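Local structure of putative mannose-6-phosphate isomerase YvyI (Bacillus subtilis, 1QWR) at residues 141-144 and 145-149; 23-26 and 27-31; 297-300 and 301-305; 235-238 and 239-242. The protein probably catalyses the interconversion of D-mannose 6-phosphate and D-fructose 6-phosphate, with one zinc ion bound per subunit. All blocks are in the same frame, centred on the assembly; numbering follows the deposited sequence.

Contact 1 (141-144 and 145-149); sequences KTEL and VTMIN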
loop_
_atom_site.group_PDB
_atom_site.type_symbol
_atom_site.label_atom_id
_atom_site.label_comp_id
_atom_site.label_asym_id
_atom_site.label_seq_id
_atom_site.Cartn_x
_atom_site.Cartn_y
_atom_site.Cartn_z
ATOM N N LYS A 141 22.869 17.856 -1.306
ATOM C CA LYS A 141 21.616 18.451 -1.717
ATOM C C LYS A 141 21.796 19.504 -2.813
ATOM O O LYS A 141 20.896 19.697 -3.625
ATOM C CB LYS A 141 20.861 19.005 -0.508
ATOM C CG LYS A 141 20.413 17.857 0.413
ATOM C CD LYS A 141 19.069 18.106 1.082
ATOM C CE LYS A 141 18.645 16.879 1.900
ATOM N NZ LYS A 141 17.308 17.077 2.526
ATOM N N THR A 142 22.957 20.160 -2.870
ATOM C CA THR A 142 23.176 21.144 -3.936
ATOM C C THR A 142 23.260 20.394 -5.275
ATOM O O THR A 142 22.738 20.855 -6.291
ATOM C CB THR A 142 24.485 21.953 -3.730
ATOM O OG1 THR A 142 24.417 22.669 -2.494
ATOM C CG2 THR A 142 24.661 22.973 -4.848
ATOM N N GLU A 143 23.907 19.233 -5.255
ATOM C CA GLU A 143 24.069 18.385 -6.437
ATOM C C GLU A 143 22.698 17.853 -6.891
ATOM O O GLU A 143 22.391 17.827 -8.080
ATOM C CB GLU A 143 25.006 17.229 -6.086
ATOM C CG GLU A 143 25.443 16.317 -7.228
ATOM C CD GLU A 143 26.589 15.401 -6.800
ATOM O OE1 GLU A 143 27.673 15.921 -6.449
ATOM O OE2 GLU A 143 26.426 14.168 -6.801
ATOM N N LEU A 144 21.879 17.425 -5.937
ATOM C CA LEU A 144 20.552 16.925 -6.259
ATOM C C LEU A 144 19.785 18.037 -6.977
ATOM O O LEU A 144 19.184 17.821 -8.045
ATOM C CB LEU A 144 19.827 16.520 -4.969
ATOM C CG LEU A 144 18.379 16.032 -5.125
ATOM C CD1 LEU A 144 18.400 14.701 -5.862
ATOM C CD2 LEU A 144 17.701 15.886 -3.744
ATOM N N VAL A 145 19.824 19.238 -6.405
ATOM C CA VAL A 145 19.138 20.386 -6.989
ATOM C C VAL A 145 19.632 20.650 -8.409
ATOM O O VAL A 145 18.830 20.831 -9.330
ATOM C CB VAL A 145 19.352 21.648 -6.137
ATOM C CG1 VAL A 145 18.974 22.901 -6.926
ATOM C CG2 VAL A 145 18.503 21.551 -4.879
ATOM N N THR A 146 20.952 20.665 -8.577
ATOM C CA THR A 146 21.565 20.901 -9.881
ATOM C C THR A 146 21.117 19.869 -10.923
ATOM O O THR A 146 20.713 20.225 -12.029
ATOM C CB THR A 146 23.104 20.853 -9.779
ATOM O OG1 THR A 146 23.549 21.842 -8.842
ATOM C CG2 THR A 146 23.743 21.114 -11.136
HETATM N N MSE A 147 21.190 18.592 -10.565
HETATM C CA MSE A 147 20.802 17.528 -11.478
HETATM C C MSE A 147 19.322 17.476 -11.799
HETATM O O MSE A 147 18.936 16.976 -12.857
HETATM C CB MSE A 147 21.256 16.190 -10.933
HETATM C CG MSE A 147 22.741 16.097 -10.878
HETATM SE SE MSE A 147 23.296 14.359 -10.380
HETATM C CE MSE A 147 23.204 13.497 -12.106
ATOM N N ILE A 148 18.488 17.986 -10.901
ATOM C CA ILE A 148 17.056 17.999 -11.159
ATOM C C ILE A 148 16.769 19.163 -12.098
ATOM O O ILE A 148 15.946 19.044 -13.004
ATOM C CB ILE A 148 16.221 18.178 -9.863
ATOM C CG1 ILE A 148 16.307 16.912 -9.004
ATOM C CG2 ILE A 148 14.766 18.483 -10.211
ATOM C CD1 ILE A 148 15.542 17.006 -7.696
ATOM N N ASN A 149 17.459 20.283 -11.882
ATOM C CA ASN A 149 17.270 21.467 -12.716
ATOM C C ASN A 149 17.692 21.256 -14.160
ATOM O O ASN A 149 17.121 21.858 -15.062
ATOM C CB ASN A 149 18.017 22.680 -12.142
ATOM C CG ASN A 149 17.253 23.353 -11.023
ATOM O OD1 ASN A 149 16.024 23.330 -11.006
ATOM N ND2 ASN A 149 17.973 23.968 -10.088
#
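Ile148 folds back over the carbonyl of Leu144, one helical turn earlier. Ile148 CB is 3.5 Å from Leu144 O. CG1 stands beside the backbone N of its own residue (chi1 -70°), and this lays it on the same oxygen, with Ile148 CG1 3.2 Å from Leu144 O. CD1 then runs on to the leucine side chain, where Ile148 CD1 is 4.0 Å from Leu144 CG. The two side chains lie alongside each other and point the same way. The backbone joins them too, since Ile148 N donates to Leu144 O. With an alanine in place of Ile148, the apolar cover over the Leu144 carbonyl would probably be lost and a gap opened beside the leucine branch.

On another side of the helix, Thr142 O takes two bonds from one residue. Thr146 N and Thr146 OG1 are each 2.9 Å from Thr142 O and reach it from opposite faces of the carbonyl plane. The hydroxyl of Thr146 is thus satisfied by the helix itself. Met147, a selenomethionine, sends its N to Glu143 O in a nearly straight bond (170°). The carboxylate of Glu143 turns back to Arg139 N, and Ser140 OG accepts from Glu143 N, both at the helix start.

Leu144 and Ile148 line the buried side of helix 141-149. Both touch Leu156 of helix 153-156. Ile148 also meets Trp153 there and Phe214 of helix 214-220, while Val145 rests on Val218 and Lys141 NZ bonds to Val218 O and Ala221 O.

Contact 2 (23-26 and 27-31); sequences TALR and DRFGY. With ACT (acetate ion), chain F; FMT (formic acid), chain G.
Thr23 O is gripped by two backbone donors. Asp27 N lies in its carbonyl plane, 2.9 Å from Thr23 O in a nearly straight bond (173°), and Arg26 N is the second. Thr23 OG1 donates to Asp27 OD2 at 2.8 Å, meeting the oxygen from above the carboxylate plane. Thr23 sits at the N-cap position, but its hydroxyl makes no capping bond. Ala24 N donates to Asp91 OD2.

The short helix 24-29 belongs to the type I phosphomannose isomerase catalytic domain, of the cupin clan. Gly30 leaves helical geometry with positive phi, and its N bonds to Arg26 O. Tyr31 N then returns to Leu25 O at 3.3 Å. Leu25 CB lies at the edge of the tyrosine ring, 4.0 Å from Tyr31 CD2, and Phe29 CB sits over one face of that ring, near the rim.

The Arg26 chain, bent at chi3 (63°), carries its guanidinium to the Glu36 carboxylate in a salt bridge, to a water that also donates to Asp27 OD1, and to an acetate probably from the crystallisation liquor. A leucine at Arg26 would probably leave Glu36 without its charged mate and the water without one of its holders. Arg28 forms a salt bridge with Asp125.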
loop_
_atom_site.group_PDB
_atom_site.type_symbol
_atom_site.label_atom_id
_atom_site.label_comp_id
_atom_site.label_asym_id
_atom_site.label_seq_id
_atom_site.Cartn_x
_atom_site.Cartn_y
_atom_site.Cartn_z
ATOM N N THR A 23 -7.545 0.440 -16.551
ATOM C CA THR A 23 -8.765 -0.305 -16.228
ATOM C C THR A 23 -8.440 -1.664 -15.608
ATOM O O THR A 23 -9.339 -2.469 -15.403
ATOM C CB THR A 23 -9.658 -0.568 -17.510
ATOM O OG1 THR A 23 -8.918 -1.344 -18.456
ATOM C CG2 THR A 23 -10.080 0.736 -18.176
ATOM N N ALA A 24 -7.171 -1.924 -15.298
ATOM C CA ALA A 24 -6.801 -3.221 -14.728
ATOM C C ALA A 24 -7.568 -3.574 -13.449
ATOM O O ALA A 24 -7.784 -4.755 -13.159
ATOM C CB ALA A 24 -5.284 -3.284 -14.471
ATOM N N LEU A 25 -7.980 -2.566 -12.685
ATOM C CA LEU A 25 -8.713 -2.844 -11.443
ATOM C C LEU A 25 -10.065 -3.463 -11.775
ATOM O O LEU A 25 -10.602 -4.275 -11.017
ATOM C CB LEU A 25 -8.884 -1.557 -10.622
ATOM C CG LEU A 25 -7.558 -1.101 -9.998
ATOM C CD1 LEU A 25 -7.644 0.341 -9.490
ATOM C CD2 LEU A 25 -7.234 -2.054 -8.824
ATOM N N ARG A 26 -10.626 -3.080 -12.915
ATOM C CA ARG A 26 -11.888 -3.673 -13.312
ATOM C C ARG A 26 -11.607 -5.004 -14.009
ATOM O O ARG A 26 -12.225 -6.020 -13.700
ATOM C CB ARG A 26 -12.660 -2.760 -14.275
ATOM C CG ARG A 26 -13.927 -3.447 -14.795
ATOM C CD ARG A 26 -14.744 -2.557 -15.701
ATOM N NE ARG A 26 -14.029 -2.182 -16.911
ATOM C CZ ARG A 26 -13.905 -0.927 -17.321
ATOM N NH1 ARG A 26 -14.445 0.055 -16.613
ATOM N NH2 ARG A 26 -13.260 -0.653 -18.449
ATOM N N ASP A 27 -10.648 -5.006 -14.935
ATOM C CA ASP A 27 -10.340 -6.228 -15.706
ATOM C C ASP A 27 -9.816 -7.420 -14.890
ATOM O O ASP A 27 -10.143 -8.577 -15.175
ATOM C CB ASP A 27 -9.317 -5.920 -16.830
ATOM C CG ASP A 27 -9.801 -4.840 -17.804
ATOM O OD1 ASP A 27 -11.022 -4.728 -18.038
ATOM O OD2 ASP A 27 -8.947 -4.106 -18.353
ATOM N N ARG A 28 -9.019 -7.147 -13.866
ATOM C CA ARG A 28 -8.441 -8.222 -13.076
ATOM C C ARG A 28 -9.086 -8.473 -11.719
ATOM O O ARG A 28 -8.962 -9.573 -11.178
ATOM C CB ARG A 28 -6.944 -7.959 -12.915
ATOM C CG ARG A 28 -6.304 -7.643 -14.252
ATOM C CD ARG A 28 -4.806 -7.507 -14.181
ATOM N NE ARG A 28 -4.165 -8.742 -13.742
ATOM C CZ ARG A 28 -2.875 -9.004 -13.912
ATOM N NH1 ARG A 28 -2.099 -8.115 -14.518
ATOM N NH2 ARG A 28 -2.366 -10.144 -13.475
ATOM N N PHE A 29 -9.785 -7.475 -11.175
ATOM C CA PHE A 29 -10.431 -7.633 -9.871
ATOM C C PHE A 29 -11.964 -7.507 -9.926
ATOM O O PHE A 29 -12.645 -7.657 -8.897
ATOM C CB PHE A 29 -9.863 -6.603 -8.868
ATOM C CG PHE A 29 -8.450 -6.892 -8.428
ATOM C CD1 PHE A 29 -8.199 -7.765 -7.379
ATOM C CD2 PHE A 29 -7.367 -6.342 -9.110
ATOM C CE1 PHE A 29 -6.888 -8.103 -7.009
ATOM C CE2 PHE A 29 -6.061 -6.672 -8.753
ATOM C CZ PHE A 29 -5.817 -7.552 -7.706
ATOM N N GLY A 30 -12.506 -7.228 -11.115
ATOM C CA GLY A 30 -13.949 -7.101 -11.252
ATOM C C GLY A 30 -14.568 -5.860 -10.631
ATOM O O GLY A 30 -15.807 -5.752 -10.503
ATOM N N TYR A 31 -13.729 -4.905 -10.255
ATOM C CA TYR A 31 -14.228 -3.674 -9.646
ATOM C C TYR A 31 -14.928 -2.721 -10.616
ATOM O O TYR A 31 -14.587 -2.639 -11.794
ATOM C CB TYR A 31 -13.081 -2.872 -9.022
ATOM C CG TYR A 31 -12.346 -3.532 -7.884
ATOM C CD1 TYR A 31 -13.026 -4.289 -6.920
ATOM C CD2 TYR A 31 -10.972 -3.328 -7.718
ATOM C CE1 TYR A 31 -12.349 -4.816 -5.811
ATOM C CE2 TYR A 31 -10.301 -3.850 -6.627
ATOM C CZ TYR A 31 -10.992 -4.587 -5.677
ATOM O OH TYR A 31 -10.309 -5.069 -4.587
HETATM C C ACT F . -17.848 -0.542 -14.724
HETATM O O ACT F . -18.818 -0.831 -13.970
HETATM O OXT ACT F . -16.814 0.079 -14.341
HETATM C CH3 ACT F . -17.820 -1.194 -16.101
HETATM C C FMT G . 0.063 -5.016 -15.644
HETATM O O1 FMT G . 0.774 -6.068 -15.488
HETATM O O2 FMT G . -1.125 -5.153 -15.181
HETATM O O HOH W 1 -12.019 -2.656 -19.645
#

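Contact 3 (297-300 and 301-305); sequences FILP and AQMPD
Met303, a selenomethionine, reaches back toward Leu299 by way of two torsions. Its CG is anti to the backbone N (chi1 179°), and the chain then bends at chi2 (66°). The bend brings the selenium to the leucine branch, with Met303 SE 4.1 Å from Leu299 CD2. The two side chains meet at a slant.

Pro300, next in the chain after Leu299, meets Met303 nearer its root. Pro300 CD is 4.1 Å from Met303 CB. Met303 CB is also 3.2 Å from Pro300 O. A type I beta turn from Pro300 to Met303 brings the proline ring and the selenomethionine together, with Ala301 and Gln302 at its corner. Met303 N closes the turn on Pro300 O at 3.1 Å. The N-H points well at the oxygen (158°) but comes from high above the carbonyl plane.

The turn ends strand 296-299 of the cupin domain and starts the loop that leads to strand 306-309. Phe297 sets its ring edge against Leu299 CG, and Leu299 also touches Cys273 on strand 271-276. Met303 packs on Leu282 and Tyr284 of strand 278-284. Ala301 shares a backbone hydrogen bond with Val74.

The side-chain contacts are thus apolar, and van der Waals packing carries them. The carbonyl of Pro300, a buried residue, accepts from Met303 N in the turn and from Gln266 NE2. This oxygen is therefore paired, although Leu299 and Met303 bring no side-chain donor to it.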
loop_
_atom_site.group_PDB
_atom_site.type_symbol
_atom_site.label_atom_id
_atom_site.label_comp_id
_atom_site.label_asym_id
_atom_site.label_seq_id
_atom_site.Cartn_x
_atom_site.Cartn_y
_atom_site.Cartn_z
ATOM N N PHE A 297 -10.175 -6.926 4.108
ATOM C CA PHE A 297 -10.825 -7.003 5.407
ATOM C C PHE A 297 -9.849 -6.947 6.551
ATOM O O PHE A 297 -8.630 -7.143 6.383
ATOM C CB PHE A 297 -11.662 -8.291 5.510
ATOM C CG PHE A 297 -10.865 -9.564 5.326
ATOM C CD1 PHE A 297 -10.370 -10.278 6.430
ATOM C CD2 PHE A 297 -10.634 -10.058 4.056
ATOM C CE1 PHE A 297 -9.652 -11.483 6.251
ATOM C CE2 PHE A 297 -9.919 -11.258 3.858
ATOM C CZ PHE A 297 -9.424 -11.980 4.957
ATOM N N ILE A 298 -10.402 -6.664 7.722
ATOM C CA ILE A 298 -9.626 -6.601 8.939
ATOM C C ILE A 298 -10.092 -7.708 9.864
ATOM O O ILE A 298 -11.300 -7.931 10.016
ATOM C CB ILE A 298 -9.821 -5.226 9.631
ATOM C CG1 ILE A 298 -9.054 -4.159 8.853
ATOM C CG2 ILE A 298 -9.360 -5.296 11.095
ATOM C CD1 ILE A 298 -9.319 -2.748 9.352
ATOM N N LEU A 299 -9.132 -8.454 10.425
ATOM C CA LEU A 299 -9.458 -9.466 11.406
ATOM C C LEU A 299 -9.156 -8.729 12.723
ATOM O O LEU A 299 -7.999 -8.344 12.997
ATOM C CB LEU A 299 -8.551 -10.718 11.272
ATOM C CG LEU A 299 -8.710 -11.473 9.941
ATOM C CD1 LEU A 299 -7.727 -12.663 9.846
ATOM C CD2 LEU A 299 -10.152 -11.960 9.821
ATOM N N PRO A 300 -10.189 -8.523 13.548
ATOM C CA PRO A 300 -10.117 -7.832 14.841
ATOM C C PRO A 300 -9.270 -8.507 15.908
ATOM O O PRO A 300 -8.892 -9.675 15.774
ATOM C CB PRO A 300 -11.589 -7.717 15.247
ATOM C CG PRO A 300 -12.175 -8.952 14.704
ATOM C CD PRO A 300 -11.548 -9.051 13.317
ATOM N N ALA A 301 -8.972 -7.744 16.961
ATOM C CA ALA A 301 -8.178 -8.220 18.093
ATOM C C ALA A 301 -8.668 -9.548 18.649
ATOM O O ALA A 301 -7.866 -10.461 18.875
ATOM C CB ALA A 301 -8.179 -7.172 19.207
ATOM N N GLN A 302 -9.976 -9.652 18.874
ATOM C CA GLN A 302 -10.559 -10.874 19.439
ATOM C C GLN A 302 -11.019 -11.923 18.424
ATOM O O GLN A 302 -11.825 -12.796 18.743
ATOM C CB GLN A 302 -11.721 -10.507 20.371
ATOM C CG GLN A 302 -11.330 -9.520 21.483
ATOM C CD GLN A 302 -10.005 -9.854 22.162
ATOM O OE1 GLN A 302 -9.714 -11.021 22.471
ATOM N NE2 GLN A 302 -9.196 -8.821 22.421
HETATM N N MSE A 303 -10.515 -11.841 17.197
HETATM C CA MSE A 303 -10.894 -12.818 16.189
HETATM C C MSE A 303 -10.581 -14.226 16.713
HETATM O O MSE A 303 -9.466 -14.475 17.202
HETATM C CB MSE A 303 -10.070 -12.574 14.918
HETATM C CG MSE A 303 -10.374 -13.551 13.789
HETATM SE SE MSE A 303 -12.188 -13.370 13.063
HETATM C CE MSE A 303 -12.139 -15.092 12.077
ATOM N N PRO A 304 -11.557 -15.155 16.642
ATOM C CA PRO A 304 -11.318 -16.522 17.116
ATOM C C PRO A 304 -10.371 -17.256 16.154
ATOM O O PRO A 304 -10.191 -16.841 15.000
ATOM C CB PRO A 304 -12.707 -17.168 17.087
ATOM C CG PRO A 304 -13.665 -16.020 17.101
ATOM C CD PRO A 304 -12.979 -14.944 16.300
ATOM N N ASP A 305 -9.761 -18.340 16.620
ATOM C CA ASP A 305 -8.904 -19.101 15.727
ATOM C C ASP A 305 -9.805 -19.489 14.559
ATOM O O ASP A 305 -11.019 -19.696 14.724
ATOM C CB ASP A 305 -8.345 -20.342 16.425
ATOM C CG ASP A 305 -7.261 -19.998 17.440
ATOM O OD1 ASP A 305 -6.974 -18.797 17.641
ATOM O OD2 ASP A 305 -6.693 -20.934 18.039
#

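Contact 4 (235-238 and 239-242); sequences ESRK and GITI. With SO4 (sulfate ion), chain D.
Ser236 OG and Thr241 OG1 share a hydrogen bond of 2.6 Å, and either could be the donor. Both hydroxyls leave the same face of the hairpin. With OG beside the backbone N in Ser236 (chi1 -67°) and OG1 likewise in Thr241 (chi1 -74°), the two meet. The residues form a non-hydrogen-bonded antiparallel pair.

Backbone bonds lie on both sides of this pair. Glu235 and Ile242 bond in both directions; the shorter bond runs from Ile242 N to Glu235 O at 2.7 Å and is almost straight. Arg237 and Ile240 also bond both ways, with Arg237 N 2.9 Å from Ile240 O.

This is a beta hairpin with a two-residue loop, Lys238 and Gly239, joining strand 233-237 to strand 240-247. Its type II turn runs from Arg237 to Ile240. Gly239 holds the third place with positive phi (68°), which suits a residue without a side chain. The Ile240 N to Arg237 O bond closes the turn at 3.2 Å, with the donor well above the carbonyl plane.

Arg237 and Ile240 share the other face. Two conformers of Arg237 are deposited; in the one described, its side chain runs alongside Ile240. Ile240 CG2 sits over the centre of the guanidinium, and Arg237 NH2 gives a bond of 2.7 Å to sulfate O2 at the edge of the group. Arg237 NH2 also bonds to Glu263 O. The sulfate, probably from the crystallisation liquor, also bonds to Ala265 N.

Further out, Lys238 makes a salt bridge with Glu263. Ile240 packs on Trp256 and Ile258 of strand 252-259, and Gly239 and Thr241 bond to that strand through their backbones.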
loop_
_atom_site.group_PDB
_atom_site.type_symbol
_atom_site.label_atom_id
_atom_site.label_comp_id
_atom_site.label_asym_id
_atom_site.label_seq_id
_atom_site.Cartn_x
_atom_site.Cartn_y
_atom_site.Cartn_z
ATOM N N GLU A 235 8.034 -19.691 5.895
ATOM C CA GLU A 235 7.821 -20.904 6.655
ATOM C C GLU A 235 6.535 -21.525 6.178
ATOM O O GLU A 235 5.649 -20.822 5.679
ATOM C CB GLU A 235 7.794 -20.625 8.151
ATOM C CG GLU A 235 6.575 -19.930 8.689
ATOM C CD GLU A 235 6.650 -19.807 10.196
ATOM O OE1 GLU A 235 7.604 -19.172 10.679
ATOM O OE2 GLU A 235 5.774 -20.348 10.898
ATOM N N SER A 236 6.435 -22.843 6.282
ATOM C CA SER A 236 5.234 -23.512 5.819
ATOM C C SER A 236 4.655 -24.461 6.829
ATOM O O SER A 236 5.386 -25.119 7.574
ATOM C CB SER A 236 5.502 -24.305 4.532
ATOM O OG SER A 236 5.797 -23.459 3.438
ATOM N N ARG A 237 3.330 -24.541 6.855
ATOM C CA ARG A 237 2.650 -25.489 7.720
ATOM C C ARG A 237 1.557 -26.098 6.862
ATOM O O ARG A 237 1.513 -25.862 5.650
ATOM C CB ARG A 237 2.072 -24.826 8.978
ATOM C CG ARG A 237 0.928 -23.857 8.778
ATOM C CD ARG A 237 0.256 -23.614 10.130
ATOM N NE ARG A 237 -0.722 -22.530 10.114
ATOM C CZ ARG A 237 -0.407 -21.240 10.076
ATOM N NH1 ARG A 237 0.867 -20.871 10.049
ATOM N NH2 ARG A 237 -1.362 -20.317 10.079
ATOM N N LYS A 238 0.668 -26.874 7.463
ATOM C CA LYS A 238 -0.382 -27.508 6.679
ATOM C C LYS A 238 -1.222 -26.460 5.958
ATOM O O LYS A 238 -1.665 -25.485 6.570
ATOM C CB LYS A 238 -1.305 -28.338 7.562
ATOM C CG LYS A 238 -2.363 -29.069 6.770
ATOM C CD LYS A 238 -3.337 -29.818 7.666
ATOM C CE LYS A 238 -4.275 -28.861 8.349
ATOM N NZ LYS A 238 -5.425 -29.584 8.935
ATOM N N GLY A 239 -1.409 -26.666 4.658
ATOM C CA GLY A 239 -2.217 -25.771 3.843
ATOM C C GLY A 239 -1.709 -24.358 3.573
ATOM O O GLY A 239 -2.357 -23.623 2.836
ATOM N N ILE A 240 -0.548 -23.980 4.099
ATOM C CA ILE A 240 -0.081 -22.599 3.879
ATOM C C ILE A 240 1.421 -22.338 3.952
ATOM O O ILE A 240 2.138 -22.949 4.747
ATOM C CB ILE A 240 -0.796 -21.637 4.891
ATOM C CG1 ILE A 240 -0.399 -20.175 4.648
ATOM C CG2 ILE A 240 -0.471 -22.064 6.336
ATOM C CD1 ILE A 240 -1.194 -19.171 5.549
ATOM N N THR A 241 1.895 -21.453 3.076
ATOM C CA THR A 241 3.286 -21.019 3.112
ATOM C C THR A 241 3.204 -19.521 3.433
ATOM O O THR A 241 2.459 -18.802 2.782
ATOM C CB THR A 241 3.972 -21.222 1.767
ATOM O OG1 THR A 241 4.228 -22.623 1.591
ATOM C CG2 THR A 241 5.281 -20.466 1.709
ATOM N N ILE A 242 3.944 -19.065 4.441
ATOM C CA ILE A 242 3.919 -17.655 4.826
ATOM C C ILE A 242 5.261 -17.011 4.569
ATOM O O ILE A 242 6.284 -17.491 5.069
ATOM C CB ILE A 242 3.596 -17.480 6.331
ATOM C CG1 ILE A 242 2.239 -18.117 6.623
ATOM C CG2 ILE A 242 3.606 -15.985 6.719
ATOM C CD1 ILE A 242 1.877 -18.179 8.099
HETATM S S SO4 D . -1.417 -17.256 11.238
HETATM O O1 SO4 D . -0.831 -16.047 11.853
HETATM O O2 SO4 D . -0.512 -17.736 10.167
HETATM O O3 SO4 D . -1.613 -18.311 12.255
HETATM O O4 SO4 D . -2.727 -16.900 10.668
#

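How the contacts relate
Each contact is local, and the four follow in series along the chain without nesting or crossing. Contact 2 comes first, winding helix 24-29 and turning out of it against strands 38-44 and 85-92. Contact 1 joins successive turns of helix 141-149, beside helices 153-156 and 214-220. Contact 4 closes the hairpin loop between strands 233-237 and 240-247. Contact 3 closes a turn that leads the chain out of strand 296-299 on the way to strand 306-309. Contacts 3 and 4 are neighbours, about 9 Å apart at their nearest atoms. Contact 1 lies on the opposite side of the chain's centre from both, its centre about 48 Å from the centre of each.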